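Local coordinates for glucan-binding protein C, GbpC (Streptococcus mutans UA159, PDB 5UQZ) that probably binds glucan at the cell surface of the bacterium, mediating both sucrose-dependent and sucrose-independent adherence, at residues Leu64-Glu69 against Val140-Asn145; Lys147-Val152 against Ile201-Glu206; Gly166-Asn171 against Ile182-Ser187. All blocks are in the same frame, centred on the assembly; numbering follows the deposited sequence.

Interaction 1. Residues Leu64-Glu69 against Val140-Asn145; sequences LVFINE and VNSKYN
The Tyr144 ring meets Leu64 at its edge: Leu64 CB sits near the ring plane, 4.1 Å from Tyr144 CD1, while CG of Asn145 lies over one face, offset toward the rim. The Phe66 ring is also approached at its edge, with Ser142 OG 3.6 Å from Phe66 CD1, and it makes an edge-to-face pair with Phe203. The third flat group, the Glu69 carboxylate, accepts three of the six hydrogen bonds across the contact. A bend at chi2 (-63°) turns CD toward the other segment, and the carboxylate there meets three successive residues. Glu69 OE1 takes the backbone N of Val140 at 2.8 Å, on the syn side but 27° out of plane. Glu69 OE2 uses both lone pairs, the syn one for Asn141 N at 2.8 Å and the anti one for Ser142 OG at 2.6 Å. Together the three bonds hold the carboxylate's rotation. Asn141 ND2 donates to the backbone O of Asn68 at 2.9 Å, from above that carbonyl plane; the two side-chain amides lie nearly parallel but unbonded. One water accepts from Ile67 N and donates to Ser142 OG. Val65 and Lys143 pair through their backbones, and Val65 CG2 lies 3.9 Å from Lys143 CE; Lys143 NZ is salt-bridged to Asp146. This is antiparallel pairing in a small three-stranded sheet, continued beyond the strands by loop contacts centred on the Glu69 carboxylate.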
loop_
_atom_site.group_PDB
_atom_site.type_symbol
_atom_site.label_atom_id
_atom_site.label_comp_id
_atom_site.label_asym_id
_atom_site.label_seq_id
_atom_site.Cartn_x
_atom_site.Cartn_y
_atom_site.Cartn_z
ATOM N N LEU A 64 -12.114 6.871 14.226
ATOM C CA LEU A 64 -11.099 7.717 13.614
ATOM C C LEU A 64 -11.520 8.006 12.175
ATOM O O LEU A 64 -11.821 7.081 11.417
ATOM C CB LEU A 64 -9.753 7.003 13.606
ATOM C CG LEU A 64 -8.612 7.828 12.956
ATOM C CD1 LEU A 64 -8.239 9.028 13.802
ATOM C CD2 LEU A 64 -7.379 6.919 12.793
ATOM N N VAL A 65 -11.489 9.284 11.801
ATOM C CA VAL A 65 -11.605 9.717 10.416
ATOM C C VAL A 65 -10.299 10.437 10.102
ATOM O O VAL A 65 -10.047 11.520 10.634
ATOM C CB VAL A 65 -12.836 10.622 10.196
ATOM C CG1 VAL A 65 -12.902 11.034 8.739
ATOM C CG2 VAL A 65 -14.121 9.911 10.661
ATOM N N PHE A 66 -9.460 9.820 9.288
ATOM C CA PHE A 66 -8.117 10.323 9.019
ATOM C C PHE A 66 -7.730 9.751 7.663
ATOM O O PHE A 66 -7.031 8.744 7.546
ATOM C CB PHE A 66 -7.183 9.864 10.128
ATOM C CG PHE A 66 -5.739 10.330 9.947
ATOM C CD1 PHE A 66 -5.425 11.685 9.845
ATOM C CD2 PHE A 66 -4.715 9.421 9.907
ATOM C CE1 PHE A 66 -4.089 12.084 9.700
ATOM C CE2 PHE A 66 -3.397 9.819 9.781
ATOM C CZ PHE A 66 -3.100 11.146 9.696
ATOM N N ILE A 67 -8.252 10.379 6.620
ATOM C CA ILE A 67 -8.147 9.798 5.290
ATOM C C ILE A 67 -7.651 10.730 4.231
ATOM O O ILE A 67 -7.074 10.280 3.233
ATOM C CB ILE A 67 -9.429 9.118 4.849
ATOM C CG1 ILE A 67 -9.274 8.466 3.481
ATOM C CG2 ILE A 67 -10.474 10.016 4.856
ATOM C CD1 ILE A 67 -7.908 7.618 3.393
ATOM N N ASN A 68 -7.888 12.005 4.377
ATOM C CA ASN A 68 -7.566 12.937 3.286
ATOM C C ASN A 68 -7.192 14.268 3.915
ATOM O O ASN A 68 -8.071 14.884 4.492
ATOM C CB ASN A 68 -8.886 13.052 2.440
ATOM C CG ASN A 68 -8.909 14.161 1.401
ATOM O OD1 ASN A 68 -8.019 14.254 0.558
ATOM N ND2 ASN A 68 -10.013 14.952 1.392
ATOM N N GLU A 69 -5.932 14.711 3.805
ATOM C CA GLU A 69 -5.524 15.994 4.381
ATOM C C GLU A 69 -4.663 16.720 3.367
ATOM O O GLU A 69 -3.448 16.895 3.534
ATOM C CB GLU A 69 -4.804 15.798 5.720
ATOM C CG GLU A 69 -5.779 15.359 6.833
ATOM C CD GLU A 69 -6.862 16.408 7.137
ATOM O OE1 GLU A 69 -6.760 17.582 6.703
ATOM O OE2 GLU A 69 -7.849 16.056 7.843
ATOM N N VAL A 140 -7.908 19.538 8.328
ATOM C CA VAL A 140 -9.215 20.123 8.063
ATOM C C VAL A 140 -10.343 19.121 8.023
ATOM O O VAL A 140 -11.505 19.543 8.180
ATOM C CB VAL A 140 -9.214 20.967 6.762
ATOM C CG1 VAL A 140 -8.134 21.997 6.805
ATOM C CG2 VAL A 140 -9.153 20.126 5.496
ATOM N N ASN A 141 -10.065 17.819 7.847
ATOM C CA ASN A 141 -11.098 16.805 7.574
ATOM C C ASN A 141 -11.147 15.719 8.621
ATOM O O ASN A 141 -11.889 14.758 8.386
ATOM C CB ASN A 141 -10.818 16.114 6.233
ATOM C CG ASN A 141 -10.959 17.056 5.073
ATOM O OD1 ASN A 141 -11.864 17.882 5.050
ATOM N ND2 ASN A 141 -10.039 16.953 4.103
ATOM N N SER A 142 -10.329 15.755 9.657
ATOM C CA SER A 142 -10.089 14.578 10.472
ATOM C C SER A 142 -10.606 14.747 11.900
ATOM O O SER A 142 -10.631 15.859 12.446
ATOM C CB SER A 142 -8.594 14.236 10.476
ATOM O OG SER A 142 -8.182 13.878 9.164
ATOM N N LYS A 143 -10.982 13.617 12.520
ATOM C CA LYS A 143 -11.469 13.649 13.896
ATOM C C LYS A 143 -11.244 12.279 14.508
ATOM O O LYS A 143 -11.060 11.277 13.798
ATOM C CB LYS A 143 -12.956 14.003 13.954
ATOM C CG LYS A 143 -13.868 13.004 13.333
ATOM C CD LYS A 143 -15.339 13.351 13.571
ATOM C CE LYS A 143 -16.236 12.257 12.933
ATOM N NZ LYS A 143 -17.641 12.301 13.464
ATOM N N TYR A 144 -11.305 12.236 15.833
ATOM C CA TYR A 144 -11.291 10.955 16.560
ATOM C C TYR A 144 -12.360 11.034 17.637
ATOM O O TYR A 144 -12.280 11.903 18.507
ATOM C CB TYR A 144 -9.918 10.704 17.199
ATOM C CG TYR A 144 -9.962 9.489 18.079
ATOM C CD1 TYR A 144 -9.904 8.203 17.526
ATOM C CD2 TYR A 144 -10.100 9.622 19.446
ATOM C CE1 TYR A 144 -9.999 7.059 18.337
ATOM C CE2 TYR A 144 -10.162 8.479 20.282
ATOM C CZ TYR A 144 -10.118 7.184 19.715
ATOM O OH TYR A 144 -10.160 6.036 20.479
ATOM N N ASN A 145 -13.316 10.121 17.597
ATOM C CA ASN A 145 -14.420 10.113 18.577
ATOM C C ASN A 145 -14.993 11.522 18.768
ATOM O O ASN A 145 -15.185 12.013 19.889
ATOM C CB ASN A 145 -13.962 9.478 19.901
ATOM C CG ASN A 145 -13.948 7.943 19.814
ATOM O OD1 ASN A 145 -14.463 7.347 18.864
ATOM N ND2 ASN A 145 -13.349 7.309 20.815
HETATM O O HOH W 1 -9.652 12.775 6.904
#

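Interaction 2. Residues Lys147-Val152 against Ile201-Glu206; sequences KKISKV and IIFYDE
Tyr204 lies beneath Lys151, whose CE sits over the middle of the ring, 3.6 Å from its centroid, in a CH-pi contact. Lys151 NZ follows over the same face, 4.5 Å from the centroid, a cation-pi pair; a bend at chi3 (68°) carries CE over the ring. Lys151 O lies in the ring plane at the edge, and also accepts from Tyr204 N. One residue earlier, Ser150 N bonds to Tyr204 O at 2.9 Å, and Ser150 OG reaches Asp205 O at 2.7 Å from well above that carbonyl plane. The contact joins the start of strand 151-160 to the end of strand 194-204, antiparallel neighbours in the large sheet of this beta-supersandwich protein. Glu206, just past the end of strand 194-204, bends at chi2, turning CD back, and OE2 lies beside the Lys148 methylenes, 3.2 Å from Lys148 CG. Lys148 NZ is 4.6 Å from Glu206 OE2; these opposite charges may attract, though they are not in contact. A water links Lys148 O with Glu206 N. Val152 turns to the buried face, its CG1 3.8 Å from Ile201 CG2 and its CG2 beside Phe203 CD1, where Ile149 CD1 also approaches; Val152 also touches Phe66.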
loop_
_atom_site.group_PDB
_atom_site.type_symbol
_atom_site.label_atom_id
_atom_site.label_comp_id
_atom_site.label_asym_id
_atom_site.label_seq_id
_atom_site.Cartn_x
_atom_site.Cartn_y
_atom_site.Cartn_z
ATOM N N LYS A 147 -13.702 14.355 18.398
ATOM C CA LYS A 147 -12.720 15.398 18.682
ATOM C C LYS A 147 -12.081 15.748 17.348
ATOM O O LYS A 147 -11.337 14.934 16.771
ATOM C CB LYS A 147 -11.658 14.886 19.655
ATOM C CG LYS A 147 -12.229 14.468 21.002
ATOM C CD LYS A 147 -11.119 13.834 21.861
ATOM C CE LYS A 147 -11.634 13.568 23.255
ATOM N NZ LYS A 147 -10.530 13.374 24.241
ATOM N N LYS A 148 -12.295 16.970 16.881
ATOM C CA LYS A 148 -11.607 17.382 15.661
ATOM C C LYS A 148 -10.098 17.373 15.929
ATOM O O LYS A 148 -9.642 17.811 16.992
ATOM C CB LYS A 148 -12.097 18.797 15.295
ATOM C CG LYS A 148 -11.526 19.311 13.956
ATOM C CD LYS A 148 -12.150 20.641 13.613
ATOM C CE LYS A 148 -11.378 21.355 12.523
ATOM N NZ LYS A 148 -11.372 20.625 11.197
ATOM N N ILE A 149 -9.346 16.932 14.938
ATOM C CA ILE A 149 -7.893 16.842 15.035
ATOM C C ILE A 149 -7.277 18.099 14.452
ATOM O O ILE A 149 -7.598 18.482 13.321
ATOM C CB ILE A 149 -7.410 15.571 14.329
ATOM C CG1 ILE A 149 -7.862 14.341 15.158
ATOM C CG2 ILE A 149 -5.895 15.595 14.181
ATOM C CD1 ILE A 149 -7.754 12.993 14.399
ATOM N N SER A 150 -6.386 18.737 15.228
ATOM C CA SER A 150 -5.768 20.002 14.822
ATOM C C SER A 150 -4.361 19.828 14.291
ATOM O O SER A 150 -3.850 20.750 13.632
ATOM C CB SER A 150 -5.692 20.940 16.022
ATOM O OG SER A 150 -4.793 20.397 17.002
ATOM N N LYS A 151 -3.724 18.708 14.566
ATOM C CA LYS A 151 -2.303 18.536 14.318
ATOM C C LYS A 151 -2.020 17.062 14.473
ATOM O O LYS A 151 -2.716 16.371 15.240
ATOM C CB LYS A 151 -1.526 19.365 15.395
ATOM C CG LYS A 151 -0.030 19.240 15.361
ATOM C CD LYS A 151 0.609 20.245 16.301
ATOM C CE LYS A 151 0.362 19.997 17.754
ATOM N NZ LYS A 151 1.158 20.994 18.583
ATOM N N VAL A 152 -0.997 16.584 13.781
ATOM C CA VAL A 152 -0.539 15.211 13.900
ATOM C C VAL A 152 0.971 15.279 14.062
ATOM O O VAL A 152 1.629 16.022 13.336
ATOM C CB VAL A 152 -0.893 14.351 12.648
ATOM C CG1 VAL A 152 -0.544 12.894 12.868
ATOM C CG2 VAL A 152 -2.398 14.509 12.293
ATOM N N ILE A 201 2.517 7.636 15.853
ATOM C CA ILE A 201 1.610 8.723 15.463
ATOM C C ILE A 201 0.898 9.245 16.693
ATOM O O ILE A 201 0.370 8.463 17.496
ATOM C CB ILE A 201 0.570 8.180 14.467
ATOM C CG1 ILE A 201 1.239 7.595 13.215
ATOM C CG2 ILE A 201 -0.410 9.315 14.093
ATOM C CD1 ILE A 201 0.263 6.786 12.328
ATOM N N ILE A 202 0.862 10.572 16.834
ATOM C CA ILE A 202 0.118 11.211 17.913
ATOM C C ILE A 202 -0.846 12.209 17.263
ATOM O O ILE A 202 -0.439 13.024 16.424
ATOM C CB ILE A 202 1.056 11.943 18.897
ATOM C CG1 ILE A 202 2.011 10.955 19.585
ATOM C CG2 ILE A 202 0.226 12.669 19.950
ATOM C CD1 ILE A 202 3.035 11.625 20.431
ATOM N N PHE A 203 -2.123 12.120 17.638
ATOM C CA PHE A 203 -3.136 13.062 17.185
ATOM C C PHE A 203 -3.385 14.086 18.285
ATOM O O PHE A 203 -3.398 13.742 19.459
ATOM C CB PHE A 203 -4.446 12.320 16.883
ATOM C CG PHE A 203 -4.299 11.231 15.837
ATOM C CD1 PHE A 203 -4.177 11.562 14.477
ATOM C CD2 PHE A 203 -4.284 9.891 16.195
ATOM C CE1 PHE A 203 -4.087 10.587 13.507
ATOM C CE2 PHE A 203 -4.218 8.916 15.220
ATOM C CZ PHE A 203 -4.118 9.239 13.886
ATOM N N TYR A 204 -3.676 15.335 17.901
ATOM C CA TYR A 204 -3.926 16.393 18.872
ATOM C C TYR A 204 -5.320 16.976 18.651
ATOM O O TYR A 204 -5.779 17.102 17.502
ATOM C CB TYR A 204 -2.902 17.561 18.724
ATOM C CG TYR A 204 -1.491 17.138 18.978
ATOM C CD1 TYR A 204 -0.740 16.470 18.020
ATOM C CD2 TYR A 204 -0.869 17.455 20.189
ATOM C CE1 TYR A 204 0.568 16.093 18.266
ATOM C CE2 TYR A 204 0.468 17.104 20.418
ATOM C CZ TYR A 204 1.166 16.417 19.445
ATOM O OH TYR A 204 2.484 16.070 19.628
ATOM N N ASP A 205 -5.979 17.331 19.767
ATOM C CA ASP A 205 -7.281 17.957 19.733
ATOM C C ASP A 205 -7.167 19.467 19.482
ATOM O O ASP A 205 -6.080 20.016 19.292
ATOM C CB ASP A 205 -8.076 17.600 20.981
ATOM C CG ASP A 205 -7.540 18.214 22.259
ATOM O OD1 ASP A 205 -6.781 19.212 22.238
ATOM O OD2 ASP A 205 -7.882 17.701 23.359
ATOM N N GLU A 206 -8.317 20.148 19.461
ATOM C CA GLU A 206 -8.308 21.560 19.081
ATOM C C GLU A 206 -7.665 22.427 20.130
ATOM O O GLU A 206 -7.237 23.547 19.827
ATOM C CB GLU A 206 -9.703 22.049 18.686
ATOM C CG GLU A 206 -10.201 21.428 17.322
ATOM C CD GLU A 206 -9.335 21.834 16.092
ATOM O OE1 GLU A 206 -8.925 23.000 15.992
ATOM O OE2 GLU A 206 -9.097 20.985 15.211
HETATM O O HOH W 2 -10.148 16.380 23.845
HETATM O O HOH W 3 -10.753 18.614 19.340
HETATM O O HOH W 4 3.637 18.810 18.657
#

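Interaction 3. Residues Gly166-Asn171 against Ile182-Ser187; sequences GSALVN and IGAQTS
The beta hairpin formed by strands 167-172 and 180-184 joins Leu169 to Gly183 and Val170 to Ile182, in the middle of a four-stranded antiparallel sheet whose outer strands are 122-127 and 325-329. Leu169 and Gly183 are the hydrogen-bonded pair: Leu169 N reaches Gly183 O at 2.9 Å, and Gly183 N returns a bond to Leu169 O at 3.0 Å. Gly183 presents no side chain on the face where Leu169 lies; Leu169 packs there on Trp123 and Tyr105. The other face is apolar and carries Ile182, which has the largest area buried in this contact. Its CG1 stands anti to the backbone N (chi1 -175°), and CD1 continues outward with chi2 167°. CG1 and CD1 each touch both Ala168 CB and Val170 CG2, which meet the branch from two different sides: Ala168 CB comes within 3.7 Å of Ile182 CG1, and Val170 CG2 lies 3.7 Å from Ile182 CD1. Val170 and Ile182 form the non-hydrogen-bonded pair. Beyond the hairpin, Ile182 meets Ile195 and Val197 of strand 194-204 and Phe314 of strand 312-319, so this face packs against the large sheet as one layer of a sandwich against another. The calcium ion lies about 10 Å from the Ile182 side chain. At the backbone, Ile182 CA directs its hydrogen to Leu169 O, with a carbon-to-oxygen distance of 3.3 Å.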
loop_
_atom_site.group_PDB
_atom_site.type_symbol
_atom_site.label_atom_id
_atom_site.label_comp_id
_atom_site.label_asym_id
_atom_site.label_seq_id
_atom_site.Cartn_x
_atom_site.Cartn_y
_atom_site.Cartn_z
ATOM N N GLY A 166 23.907 2.680 5.664
ATOM C CA GLY A 166 23.044 3.028 6.800
ATOM C C GLY A 166 22.077 4.143 6.474
ATOM O O GLY A 166 21.819 5.001 7.323
ATOM N N SER A 167 21.536 4.145 5.246
ATOM C CA SER A 167 20.730 5.275 4.803
ATOM C C SER A 167 19.608 4.780 3.909
ATOM O O SER A 167 19.627 3.646 3.392
ATOM C CB SER A 167 21.592 6.264 4.001
ATOM O OG SER A 167 21.955 5.674 2.746
ATOM N N ALA A 168 18.606 5.640 3.743
ATOM C CA ALA A 168 17.570 5.358 2.764
ATOM C C ALA A 168 17.026 6.709 2.310
ATOM O O ALA A 168 17.040 7.685 3.065
ATOM C CB ALA A 168 16.441 4.516 3.389
ATOM N N LEU A 169 16.581 6.760 1.053
ATOM C CA LEU A 169 15.989 7.960 0.506
ATOM C C LEU A 169 14.485 7.964 0.788
ATOM O O LEU A 169 13.801 6.950 0.561
ATOM C CB LEU A 169 16.269 8.022 -0.984
ATOM C CG LEU A 169 15.847 9.328 -1.691
ATOM C CD1 LEU A 169 16.638 10.521 -1.138
ATOM C CD2 LEU A 169 16.024 9.176 -3.197
ATOM N N VAL A 170 13.950 9.125 1.165
ATOM C CA VAL A 170 12.562 9.271 1.587
ATOM C C VAL A 170 11.907 10.398 0.822
ATOM O O VAL A 170 12.461 11.509 0.731
ATOM C CB VAL A 170 12.455 9.560 3.099
ATOM C CG1 VAL A 170 11.012 9.874 3.501
ATOM C CG2 VAL A 170 12.970 8.357 3.868
ATOM N N ASN A 171 10.710 10.142 0.306
ATOM C CA ASN A 171 9.771 11.169 -0.129
ATOM C C ASN A 171 8.696 11.212 0.955
ATOM O O ASN A 171 7.957 10.229 1.148
ATOM C CB ASN A 171 9.192 10.749 -1.473
ATOM C CG ASN A 171 8.341 11.816 -2.120
ATOM O OD1 ASN A 171 8.266 12.980 -1.679
ATOM N ND2 ASN A 171 7.722 11.427 -3.217
ATOM N N ILE A 182 9.806 5.172 0.796
ATOM C CA ILE A 182 11.213 5.004 1.187
ATOM C C ILE A 182 11.864 3.921 0.344
ATOM O O ILE A 182 11.216 2.937 -0.054
ATOM C CB ILE A 182 11.299 4.746 2.709
ATOM C CG1 ILE A 182 12.727 4.684 3.199
ATOM C CG2 ILE A 182 10.546 3.487 3.138
ATOM C CD1 ILE A 182 12.877 4.739 4.718
ATOM N N GLY A 183 13.156 4.099 0.054
ATOM C CA GLY A 183 13.853 3.063 -0.684
ATOM C C GLY A 183 15.354 3.246 -0.621
ATOM O O GLY A 183 15.862 4.284 -0.199
ATOM N N ALA A 184 16.066 2.220 -1.099
ATOM C CA ALA A 184 17.526 2.242 -1.141
ATOM C C ALA A 184 17.986 1.179 -2.110
ATOM O O ALA A 184 17.257 0.250 -2.426
ATOM C CB ALA A 184 18.092 1.945 0.237
ATOM N N GLN A 185 19.254 1.291 -2.541
ATOM C CA GLN A 185 19.849 0.174 -3.275
ATOM C C GLN A 185 19.827 -1.081 -2.406
ATOM O O GLN A 185 19.889 -0.995 -1.165
ATOM C CB GLN A 185 21.294 0.527 -3.664
ATOM C CG GLN A 185 22.059 -0.585 -4.409
ATOM C CD GLN A 185 21.374 -1.005 -5.731
ATOM O OE1 GLN A 185 20.337 -1.692 -5.738
ATOM N NE2 GLN A 185 22.011 -0.679 -6.863
ATOM N N THR A 186 19.752 -2.256 -3.058
ATOM C CA THR A 186 19.982 -3.529 -2.375
ATOM C C THR A 186 21.427 -3.900 -2.670
ATOM O O THR A 186 21.752 -4.413 -3.751
ATOM C CB THR A 186 19.021 -4.601 -2.885
ATOM O OG1 THR A 186 17.674 -4.109 -2.772
ATOM C CG2 THR A 186 19.134 -5.881 -2.054
ATOM N N SER A 187 22.311 -3.580 -1.729
ATOM C CA SER A 187 23.736 -3.645 -2.015
ATOM C C SER A 187 24.296 -5.059 -1.967
ATOM O O SER A 187 25.335 -5.303 -2.585
ATOM C CB SER A 187 24.499 -2.785 -1.012
ATOM O OG SER A 187 24.112 -1.430 -1.130
#

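How the interactions relate
Interactions 1 and 2 adjoin, their centres about 9 Å apart. Strands 143-144 and 147-148 are neighbours in one small sheet, Ser142 O probably accepts a bond from Ile149 N, and an aromatic pair spans the two. Both are only partly buried, and both mix apolar contacts with charged side chains and water bridges: a carboxylate gripping two backbone N-H groups and a hydroxyl in the first, a lysine over an aromatic ring in the second. Interaction 3 lies about 30 Å from either, centre to centre, and all its touching residues are buried. It relies on backbone pairing and aliphatic contacts within a hairpin. Its strands follow 151-160 and precede 194-204, the long strands that interaction 2 joins.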